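Local coordinates for uncharacterized protein BAD_0989 (Bifidobacterium adolescentis ATCC 15703, PDB 3CYM) that is uncharacterized but probably binds nucleic acid and trims it as a ribonuclease D-like 3'-5' exonuclease, at residues G16-I21 / I69-P74; H38-A43 / D93-L98; A42-R47 / L59-R64; H99-D104 / Q116-T121. One frame throughout, in Å; residues are numbered along the deposited sequence.

Interaction 1 of 4, residues G16-I21 / I69-P74; sequences GVPNVI and IGLLDP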
# COMPACT_ATOMS: atom_id res chain seq x y z
N GLY A 16 25.15 7.72 -12.99
CA GLY A 16 24.82 9.11 -12.72
C GLY A 16 23.33 9.30 -12.55
O GLY A 16 22.54 8.37 -12.74
N VAL A 17 22.95 10.53 -12.19
CA VAL A 17 21.55 10.91 -12.02
C VAL A 17 20.91 11.10 -13.40
O VAL A 17 21.36 11.95 -14.18
CB VAL A 17 21.41 12.19 -11.17
CG1 VAL A 17 19.98 12.40 -10.74
CG2 VAL A 17 22.30 12.11 -9.95
N PRO A 18 19.88 10.29 -13.72
CA PRO A 18 19.19 10.37 -15.01
C PRO A 18 18.30 11.60 -15.15
O PRO A 18 17.87 12.17 -14.15
CB PRO A 18 18.32 9.10 -15.03
CG PRO A 18 18.73 8.31 -13.85
CD PRO A 18 19.33 9.24 -12.87
N ASN A 19 18.05 12.00 -16.39
CA ASN A 19 17.04 13.00 -16.70
C ASN A 19 15.70 12.29 -16.77
O ASN A 19 15.64 11.10 -17.07
CB ASN A 19 17.32 13.67 -18.05
CG ASN A 19 18.66 14.36 -18.11
OD1 ASN A 19 19.30 14.61 -17.08
ND2 ASN A 19 19.10 14.68 -19.32
N VAL A 20 14.64 13.03 -16.51
CA VAL A 20 13.29 12.47 -16.60
C VAL A 20 12.90 12.29 -18.08
O VAL A 20 13.23 13.11 -18.94
CB VAL A 20 12.27 13.32 -15.78
CG1 VAL A 20 12.25 14.76 -16.24
CG2 VAL A 20 10.87 12.71 -15.79
N ILE A 21 12.25 11.16 -18.37
CA ILE A 21 11.68 10.90 -19.68
C ILE A 21 10.24 11.41 -19.66
O ILE A 21 9.38 10.88 -18.95
CB ILE A 21 11.77 9.42 -20.04
CG1 ILE A 21 13.24 9.00 -20.16
CG2 ILE A 21 11.07 9.16 -21.35
CD1 ILE A 21 13.49 7.51 -20.09
N ILE A 69 18.95 3.46 -16.32
CA ILE A 69 17.79 3.90 -15.54
C ILE A 69 16.89 4.84 -16.34
O ILE A 69 17.36 5.84 -16.91
CB ILE A 69 18.22 4.55 -14.18
CG1 ILE A 69 19.10 3.58 -13.36
CG2 ILE A 69 17.01 5.02 -13.37
CD1 ILE A 69 19.70 4.18 -12.08
N GLY A 70 15.61 4.50 -16.40
CA GLY A 70 14.58 5.38 -16.93
C GLY A 70 13.65 5.90 -15.85
O GLY A 70 13.02 5.11 -15.15
N LEU A 71 13.56 7.23 -15.73
CA LEU A 71 12.60 7.88 -14.84
C LEU A 71 11.49 8.46 -15.70
O LEU A 71 11.68 9.46 -16.38
CB LEU A 71 13.25 8.98 -14.00
CG LEU A 71 14.52 8.65 -13.19
CD1 LEU A 71 14.88 9.81 -12.32
CD2 LEU A 71 14.31 7.43 -12.34
N LEU A 72 10.32 7.83 -15.68
CA LEU A 72 9.28 8.14 -16.65
C LEU A 72 8.17 8.94 -16.00
O LEU A 72 7.61 8.52 -14.99
CB LEU A 72 8.72 6.85 -17.28
CG LEU A 72 9.45 5.82 -18.18
CD1 LEU A 72 9.68 6.28 -19.60
CD2 LEU A 72 10.74 5.25 -17.63
N ASP A 73 7.87 10.10 -16.58
CA ASP A 73 6.79 10.98 -16.14
C ASP A 73 5.48 10.53 -16.78
O ASP A 73 5.25 10.83 -17.94
CB ASP A 73 7.13 12.42 -16.59
CG ASP A 73 6.12 13.49 -16.10
OD1 ASP A 73 4.99 13.18 -15.69
OD2 ASP A 73 6.50 14.68 -16.16
N PRO A 74 4.60 9.83 -16.01
CA PRO A 74 3.37 9.26 -16.59
C PRO A 74 2.41 10.30 -17.18
O PRO A 74 1.85 10.08 -18.26
CB PRO A 74 2.72 8.53 -15.41
CG PRO A 74 3.83 8.31 -14.43
CD PRO A 74 4.69 9.53 -14.57
O HOH W 1 15.67 8.44 -17.30
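I21 and L72 lie side by side and point the same way, with CG2 of I21 3.6 Å from CD1 of L72. I21 holds CG1 beside its backbone N (chi1 -64°), which leaves CG2 anti to that N and sets this methyl against the leucine. From the other branch, CD1 of I21 reaches over the CA of G70, where no side chain stands in its way. The backbones grip the same spot: I21 N donates to L71 O at 2.7 Å, and D73 N donates to I21 O at 2.9 Å, nearly straight at 177°. This is the parallel pairing of the short edge strand 20-21 with strand 68-72, at one margin of the mixed sheet of the exonuclease domain. V20 turns its CG2 onto L71 O, 3.4 Å away, and onto CB of D73. The carboxylate of D73 is engaged with R159 and with A76 N, at the start of the next helix. Toward P18 the two chains part, and a water bridges them, donating to N19 O and I69 O and accepting from L71 N. Beyond it the ring of P18 puts CG 3.7 Å from CG2 of I69, the two side chains crossing obliquely.

Interaction 2 of 4, residues H38-A43 / D93-L98; sequences HGSLAA and DAVWIL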
# COMPACT_ATOMS: atom_id res chain seq x y z
N HIS A 38 19.02 -7.31 -21.67
CA HIS A 38 18.87 -8.69 -21.17
C HIS A 38 18.62 -8.73 -19.67
O HIS A 38 18.88 -7.76 -18.95
CB HIS A 38 20.11 -9.53 -21.51
CG HIS A 38 20.32 -9.74 -22.98
ND1 HIS A 38 20.03 -10.93 -23.61
CD2 HIS A 38 20.80 -8.91 -23.94
CE1 HIS A 38 20.32 -10.83 -24.89
NE2 HIS A 38 20.79 -9.61 -25.12
N GLY A 39 18.13 -9.88 -19.20
CA GLY A 39 17.87 -10.07 -17.78
C GLY A 39 16.66 -9.31 -17.26
O GLY A 39 15.85 -8.80 -18.04
N SER A 40 16.58 -9.21 -15.94
CA SER A 40 15.39 -8.72 -15.24
C SER A 40 15.19 -7.21 -15.28
O SER A 40 16.14 -6.44 -15.43
CB SER A 40 15.42 -9.18 -13.79
OG SER A 40 15.50 -10.58 -13.67
N LEU A 41 13.93 -6.80 -15.11
CA LEU A 41 13.56 -5.40 -15.06
C LEU A 41 13.40 -4.95 -13.60
O LEU A 41 12.45 -5.35 -12.92
CB LEU A 41 12.26 -5.16 -15.83
CG LEU A 41 11.77 -3.71 -15.97
CD1 LEU A 41 12.59 -2.93 -16.99
CD2 LEU A 41 10.31 -3.67 -16.35
N ALA A 42 14.35 -4.14 -13.13
CA ALA A 42 14.20 -3.45 -11.85
C ALA A 42 13.11 -2.39 -12.00
O ALA A 42 13.17 -1.59 -12.92
CB ALA A 42 15.51 -2.80 -11.46
N ALA A 43 12.11 -2.41 -11.11
CA ALA A 43 10.98 -1.48 -11.20
C ALA A 43 10.62 -0.80 -9.88
O ALA A 43 10.90 -1.34 -8.80
CB ALA A 43 9.76 -2.18 -11.76
N ASP A 93 8.38 -11.05 -21.41
CA ASP A 93 8.06 -11.89 -20.27
C ASP A 93 9.17 -11.85 -19.23
O ASP A 93 9.32 -12.79 -18.44
CB ASP A 93 7.78 -13.33 -20.73
CG ASP A 93 9.04 -14.06 -21.20
OD1 ASP A 93 9.11 -15.29 -21.01
OD2 ASP A 93 9.96 -13.41 -21.73
N ALA A 94 9.93 -10.76 -19.23
CA ALA A 94 11.02 -10.53 -18.29
C ALA A 94 10.51 -10.41 -16.85
O ALA A 94 9.37 -10.02 -16.61
CB ALA A 94 11.82 -9.27 -18.67
N VAL A 95 11.37 -10.76 -15.91
CA VAL A 95 11.06 -10.74 -14.50
C VAL A 95 11.09 -9.29 -14.00
O VAL A 95 12.07 -8.59 -14.18
CB VAL A 95 12.05 -11.63 -13.69
CG1 VAL A 95 11.80 -11.52 -12.18
CG2 VAL A 95 11.96 -13.08 -14.13
N TRP A 96 10.01 -8.85 -13.40
CA TRP A 96 9.98 -7.55 -12.75
C TRP A 96 10.45 -7.73 -11.31
O TRP A 96 9.96 -8.60 -10.59
CB TRP A 96 8.58 -6.97 -12.79
CG TRP A 96 8.09 -6.57 -14.16
CD1 TRP A 96 8.16 -7.31 -15.31
CD2 TRP A 96 7.44 -5.34 -14.51
NE1 TRP A 96 7.60 -6.61 -16.35
CE2 TRP A 96 7.16 -5.40 -15.89
CE3 TRP A 96 7.08 -4.19 -13.80
CZ2 TRP A 96 6.52 -4.36 -16.58
CZ3 TRP A 96 6.44 -3.16 -14.48
CH2 TRP A 96 6.17 -3.25 -15.85
N ILE A 97 11.43 -6.92 -10.90
CA ILE A 97 11.86 -6.88 -9.51
C ILE A 97 11.23 -5.67 -8.83
O ILE A 97 11.44 -4.52 -9.25
CB ILE A 97 13.39 -6.83 -9.35
CG1 ILE A 97 14.08 -7.85 -10.23
CG2 ILE A 97 13.78 -7.08 -7.90
CD1 ILE A 97 15.46 -7.42 -10.60
N LEU A 98 10.46 -5.95 -7.79
CA LEU A 98 9.76 -4.94 -7.02
C LEU A 98 10.00 -5.23 -5.54
O LEU A 98 10.13 -6.39 -5.15
CB LEU A 98 8.26 -4.97 -7.32
CG LEU A 98 7.68 -4.21 -8.53
CD1 LEU A 98 7.92 -4.93 -9.84
CD2 LEU A 98 6.19 -4.00 -8.35
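L41 and W96 face the same side of the sheet, as partners in the parallel pairing of strands 40-47 and 95-98 in the middle of the RNase H-like exonuclease fold. From the backbone outward, CB of L41 lies 3.8 Å from V95 O, the carbonyl that also accepts the backbone N of L41 at 2.7 Å. CG stands anti to the backbone N (chi1 -175°), and beyond it CD2 settles over the centre of the six-membered ring of W96 in a CH-pi contact, 3.8 Å from the centroid and 16° off the ring normal. A43 brings its CB up obliquely to CE3 of the same indole. Further out, F108 meets W96 edge to face. Two more backbone bonds hold the strands in register, I97 N to L41 O and A43 N to I97 O. CB of S40 touches CD1 of I97 at 3.6 Å, and helix 176-190 packs against I97 through L176 and E180; the hydroxyl of S40 is hydrogen-bonded to E180. OG of S40 also rests 3.6 Å from CB of V95.

Interaction 3 of 4, residues A42-R47 / L59-R64; sequences AADAER and LVQFKR. With NA (sodium ion), chain B; NA (sodium ion), chain C.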
# COMPACT_ATOMS: atom_id res chain seq x y z
N ALA A 42 14.35 -4.14 -13.13
CA ALA A 42 14.20 -3.45 -11.85
C ALA A 42 13.11 -2.39 -12.00
O ALA A 42 13.17 -1.59 -12.92
CB ALA A 42 15.51 -2.80 -11.46
N ALA A 43 12.11 -2.41 -11.11
CA ALA A 43 10.98 -1.48 -11.20
C ALA A 43 10.62 -0.80 -9.88
O ALA A 43 10.90 -1.34 -8.80
CB ALA A 43 9.76 -2.18 -11.76
N ASP A 44 10.03 0.39 -9.98
CA ASP A 44 9.47 1.11 -8.82
C ASP A 44 8.53 2.23 -9.30
O ASP A 44 8.45 2.51 -10.49
CB ASP A 44 10.59 1.71 -7.96
CG ASP A 44 10.19 1.86 -6.52
OD1 ASP A 44 9.08 1.43 -6.14
OD2 ASP A 44 10.96 2.44 -5.73
N ALA A 45 7.84 2.87 -8.35
CA ALA A 45 6.96 3.99 -8.66
C ALA A 45 6.86 4.94 -7.49
O ALA A 45 6.91 4.53 -6.33
CB ALA A 45 5.58 3.51 -9.05
N GLU A 46 6.71 6.22 -7.80
CA GLU A 46 6.48 7.23 -6.78
C GLU A 46 5.08 7.81 -6.87
O GLU A 46 4.55 7.98 -7.97
CB GLU A 46 7.52 8.35 -6.87
CG GLU A 46 8.98 7.91 -6.76
CD GLU A 46 9.27 7.03 -5.54
OE1 GLU A 46 8.85 7.38 -4.42
OE2 GLU A 46 9.94 5.98 -5.69
N ARG A 47 4.50 8.11 -5.72
CA ARG A 47 3.18 8.74 -5.67
C ARG A 47 3.14 9.91 -4.69
O ARG A 47 3.92 9.98 -3.74
CB ARG A 47 2.08 7.72 -5.39
CG ARG A 47 2.28 6.88 -4.16
CD ARG A 47 1.45 5.60 -4.25
NE ARG A 47 1.92 4.74 -5.33
CZ ARG A 47 2.83 3.78 -5.18
NH1 ARG A 47 3.20 3.07 -6.24
NH2 ARG A 47 3.36 3.51 -4.00
N LEU A 59 5.57 9.28 -10.86
CA LEU A 59 6.84 8.85 -11.44
C LEU A 59 6.89 7.33 -11.48
O LEU A 59 6.29 6.65 -10.66
CB LEU A 59 8.03 9.41 -10.64
CG LEU A 59 9.44 9.23 -11.25
CD1 LEU A 59 9.62 9.91 -12.60
CD2 LEU A 59 10.48 9.74 -10.28
N VAL A 60 7.62 6.82 -12.46
CA VAL A 60 7.77 5.40 -12.68
C VAL A 60 9.25 5.16 -13.03
O VAL A 60 9.81 5.86 -13.87
CB VAL A 60 6.75 4.94 -13.76
CG1 VAL A 60 7.32 3.94 -14.66
CG2 VAL A 60 5.46 4.43 -13.11
N GLN A 61 9.89 4.21 -12.34
CA GLN A 61 11.34 4.03 -12.43
C GLN A 61 11.68 2.63 -12.89
O GLN A 61 11.17 1.66 -12.34
CB GLN A 61 12.03 4.28 -11.08
CG GLN A 61 11.73 5.61 -10.41
CD GLN A 61 10.91 5.46 -9.16
OE1 GLN A 61 9.71 5.67 -9.18
NE2 GLN A 61 11.56 5.07 -8.06
N PHE A 62 12.56 2.55 -13.89
CA PHE A 62 13.01 1.27 -14.43
C PHE A 62 14.51 1.20 -14.60
O PHE A 62 15.17 2.21 -14.78
CB PHE A 62 12.32 0.97 -15.77
CG PHE A 62 10.85 0.80 -15.65
CD1 PHE A 62 10.32 -0.24 -14.89
CD2 PHE A 62 9.99 1.70 -16.25
CE1 PHE A 62 8.94 -0.39 -14.76
CE2 PHE A 62 8.61 1.55 -16.13
CZ PHE A 62 8.09 0.50 -15.37
N LYS A 63 15.03 -0.02 -14.53
CA LYS A 63 16.41 -0.28 -14.90
C LYS A 63 16.50 -1.65 -15.55
O LYS A 63 15.92 -2.63 -15.06
CB LYS A 63 17.36 -0.21 -13.69
CG LYS A 63 18.82 -0.21 -14.10
CD LYS A 63 19.78 -0.35 -12.94
CE LYS A 63 21.19 -0.12 -13.45
NZ LYS A 63 22.22 -0.27 -12.39
N ARG A 64 17.22 -1.71 -16.67
CA ARG A 64 17.62 -2.97 -17.27
C ARG A 64 19.07 -2.85 -17.72
O ARG A 64 19.48 -1.80 -18.20
CB ARG A 64 16.72 -3.31 -18.45
CG ARG A 64 16.44 -4.78 -18.57
CD ARG A 64 15.42 -5.09 -19.64
NE ARG A 64 15.28 -6.53 -19.76
CZ ARG A 64 14.72 -7.17 -20.77
NH1 ARG A 64 14.21 -6.49 -21.80
NH2 ARG A 64 14.66 -8.49 -20.76
NA NA B . 10.34 4.15 -3.79
NA NA C . 7.50 1.43 -3.89
O HOH W 2 7.99 4.09 -3.98
O HOH W 3 9.83 5.88 -2.09
O HOH W 4 9.72 2.01 -3.02
O HOH W 5 8.52 -0.76 -4.82
O HOH W 6 6.56 -0.43 -2.67
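Q61 and E46 cross at about a right angle, and NE2 of Q61 donates to OE2 of E46 at 3.0 Å, on the anti lone pair of that oxygen. Strands 42-47 and 59-64 form an antiparallel hairpin, bonded through the pairs A42-K63, D44-Q61 and E46-L59. The face carrying A43, A45, V60 and F62 is tightly packed and apolar: CB of A43 lies 3.6 Å from CE1 of F62, and F108 covers A45 and V60. The other face, with D44, E46 and Q61 among its residues, is the polar one, and wetter at the ion-binding end. There OD2 of D44 and OE2 of E46 each bind one sodium ion at 2.7 Å, a site that D172 and three waters complete. A second sodium ion takes OD1 of D44 at 2.8 Å and four waters, one of them also bonded to A45 O. NE2 of Q61 has a second acceptor in A169 O. A leucine in place of Q61 would probably leave OE2 of E46 and A169 O without this N-H donor, the glutamate less steadied on that side. Two sodium ions sharing one aspartate recall the two-metal site of DEDD exonucleases, so they may occupy places that catalytic divalent metals take.

Interaction 4 of 4, residues H99-D104 / Q116-T121; sequences HDSLQD and QRLFDT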
# COMPACT_ATOMS: atom_id res chain seq x y z
N HIS A 99 10.11 -4.18 -4.74
CA HIS A 99 10.19 -4.33 -3.29
C HIS A 99 8.82 -3.99 -2.75
O HIS A 99 8.38 -2.84 -2.86
CB HIS A 99 11.25 -3.38 -2.70
CG HIS A 99 11.57 -3.66 -1.27
ND1 HIS A 99 12.50 -4.61 -0.89
CD2 HIS A 99 11.09 -3.13 -0.12
CE1 HIS A 99 12.57 -4.64 0.43
NE2 HIS A 99 11.72 -3.76 0.92
N ASP A 100 8.14 -5.00 -2.19
CA ASP A 100 6.73 -4.91 -1.75
C ASP A 100 5.84 -4.60 -2.95
O ASP A 100 5.38 -3.46 -3.14
CB ASP A 100 6.55 -3.90 -0.59
CG ASP A 100 5.13 -3.87 -0.02
OD1 ASP A 100 4.33 -4.80 -0.28
OD2 ASP A 100 4.82 -2.91 0.70
N SER A 101 5.62 -5.63 -3.76
CA SER A 101 4.97 -5.51 -5.06
C SER A 101 3.49 -5.14 -4.99
O SER A 101 2.94 -4.63 -5.96
CB SER A 101 5.14 -6.80 -5.86
OG SER A 101 4.45 -7.88 -5.25
N LEU A 102 2.85 -5.38 -3.84
CA LEU A 102 1.44 -5.03 -3.67
C LEU A 102 1.20 -3.51 -3.71
O LEU A 102 0.09 -3.06 -3.97
CB LEU A 102 0.89 -5.65 -2.38
CG LEU A 102 0.21 -7.03 -2.44
CD1 LEU A 102 0.58 -7.89 -3.67
CD2 LEU A 102 0.43 -7.81 -1.13
N GLN A 103 2.26 -2.74 -3.46
CA GLN A 103 2.21 -1.29 -3.53
C GLN A 103 2.18 -0.72 -4.95
O GLN A 103 1.40 0.19 -5.23
CB GLN A 103 3.37 -0.67 -2.74
CG GLN A 103 2.96 0.06 -1.45
CD GLN A 103 2.02 -0.73 -0.55
OE1 GLN A 103 0.90 -0.29 -0.28
NE2 GLN A 103 2.47 -1.89 -0.07
N ASP A 104 3.02 -1.25 -5.84
CA ASP A 104 3.16 -0.67 -7.19
C ASP A 104 2.43 -1.40 -8.31
O ASP A 104 2.24 -0.82 -9.39
CB ASP A 104 4.63 -0.53 -7.58
CG ASP A 104 5.42 0.30 -6.59
OD1 ASP A 104 4.87 1.25 -6.00
OD2 ASP A 104 6.61 -0.02 -6.39
N GLN A 116 4.81 -10.13 -16.38
CA GLN A 116 4.49 -11.54 -16.59
C GLN A 116 5.15 -12.46 -15.58
O GLN A 116 4.73 -13.61 -15.42
CB GLN A 116 4.84 -11.96 -18.01
CG GLN A 116 3.88 -11.41 -19.06
CD GLN A 116 4.05 -12.07 -20.40
OE1 GLN A 116 4.46 -11.44 -21.37
NE2 GLN A 116 3.75 -13.37 -20.46
N ARG A 117 6.20 -11.95 -14.94
CA ARG A 117 6.93 -12.66 -13.90
C ARG A 117 7.35 -11.64 -12.83
O ARG A 117 7.49 -10.45 -13.11
CB ARG A 117 8.16 -13.39 -14.48
CG ARG A 117 7.82 -14.69 -15.23
CD ARG A 117 9.04 -15.48 -15.65
NE ARG A 117 9.85 -14.78 -16.65
CZ ARG A 117 11.02 -15.21 -17.11
NH1 ARG A 117 11.68 -14.49 -18.02
NH2 ARG A 117 11.55 -16.35 -16.67
N LEU A 118 7.53 -12.12 -11.60
CA LEU A 118 7.85 -11.26 -10.47
C LEU A 118 8.90 -11.86 -9.57
O LEU A 118 8.89 -13.06 -9.30
CB LEU A 118 6.58 -10.98 -9.66
CG LEU A 118 6.62 -10.01 -8.48
CD1 LEU A 118 6.82 -8.59 -8.97
CD2 LEU A 118 5.33 -10.14 -7.71
N PHE A 119 9.82 -11.03 -9.10
CA PHE A 119 10.61 -11.33 -7.92
C PHE A 119 10.37 -10.19 -6.95
O PHE A 119 10.75 -9.05 -7.21
CB PHE A 119 12.09 -11.47 -8.24
CG PHE A 119 12.91 -11.98 -7.09
CD1 PHE A 119 13.19 -13.32 -6.97
CD2 PHE A 119 13.39 -11.11 -6.10
CE1 PHE A 119 13.93 -13.81 -5.89
CE2 PHE A 119 14.13 -11.59 -5.03
CZ PHE A 119 14.40 -12.94 -4.92
N ASP A 120 9.75 -10.51 -5.82
CA ASP A 120 9.51 -9.51 -4.78
C ASP A 120 10.63 -9.58 -3.73
O ASP A 120 10.73 -10.55 -2.98
CB ASP A 120 8.12 -9.69 -4.17
CG ASP A 120 7.64 -8.49 -3.36
OD1 ASP A 120 8.46 -7.77 -2.73
OD2 ASP A 120 6.41 -8.27 -3.33
N THR A 121 11.47 -8.54 -3.68
CA THR A 121 12.60 -8.53 -2.75
C THR A 121 12.16 -8.36 -1.30
O THR A 121 12.91 -8.71 -0.39
CB THR A 121 13.68 -7.45 -3.09
OG1 THR A 121 13.06 -6.17 -3.22
CG2 THR A 121 14.42 -7.79 -4.38
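D120 carries its CG anti to the backbone N (chi1 -165°), which sends the carboxylate across to the loop at 99-101, and S101 holds OG between its own backbone N and carbonyl carbon (chi1 67°), turned back to meet it. OD2 of D120 is gripped twice by the serine: S101 N donates at 2.8 Å and OG at 2.8 Å, both from the same face of the carboxylate and well above its plane. OD1 takes D100 N at 2.8 Å on its syn side. The same oxygen also accepts E122 N, so D120 is the N-cap of helix 121-127 while it ties down the residues that lead into helix 101-111. These pieces belong to the beta-alpha-beta crossover of strand 95-98, helix 101-111 and strand 117-120, the last an edge strand of the sheet. A valine in place of D120 would probably leave D100 N, S101 N and the hydroxyl of S101 without their acceptor, remove the cap from E122 N and loosen the turn into helix 101-111. One residue on, OG1 of T121 comes to the edge of the H99 ring, in its plane, 2.9 Å from ND1; either atom could be the donor. NE2 of that ring bonds to F133 O, so both nitrogens are engaged. Beside the serine, CD2 of L118 lies 3.5 Å from OG of S101, and A203 touches both residues.

Overall arrangement
All four contacts belong to one mixed sheet and its connections. Interaction 1 lies at one margin, partly buried, and combines two backbone bonds with aliphatic packing and a bridging water. Interactions 2 and 3 are buried at the centre and share A42 and A43 of strand 40-47: interaction 2 pairs it in parallel, with L41 on the ring of W96; interaction 3 pairs it antiparallel, with a polar, ion-binding face. Interaction 4, also buried, works chiefly through one carboxylate at the opposite edge strand. Strand 68-72 joins interaction 1 to interaction 3 through L72 N to V60 O, and W96 O to F119 N joins interaction 2 to interaction 4. The salt bridge R47-D104 links interactions 3 and 4 beside the sodium ions.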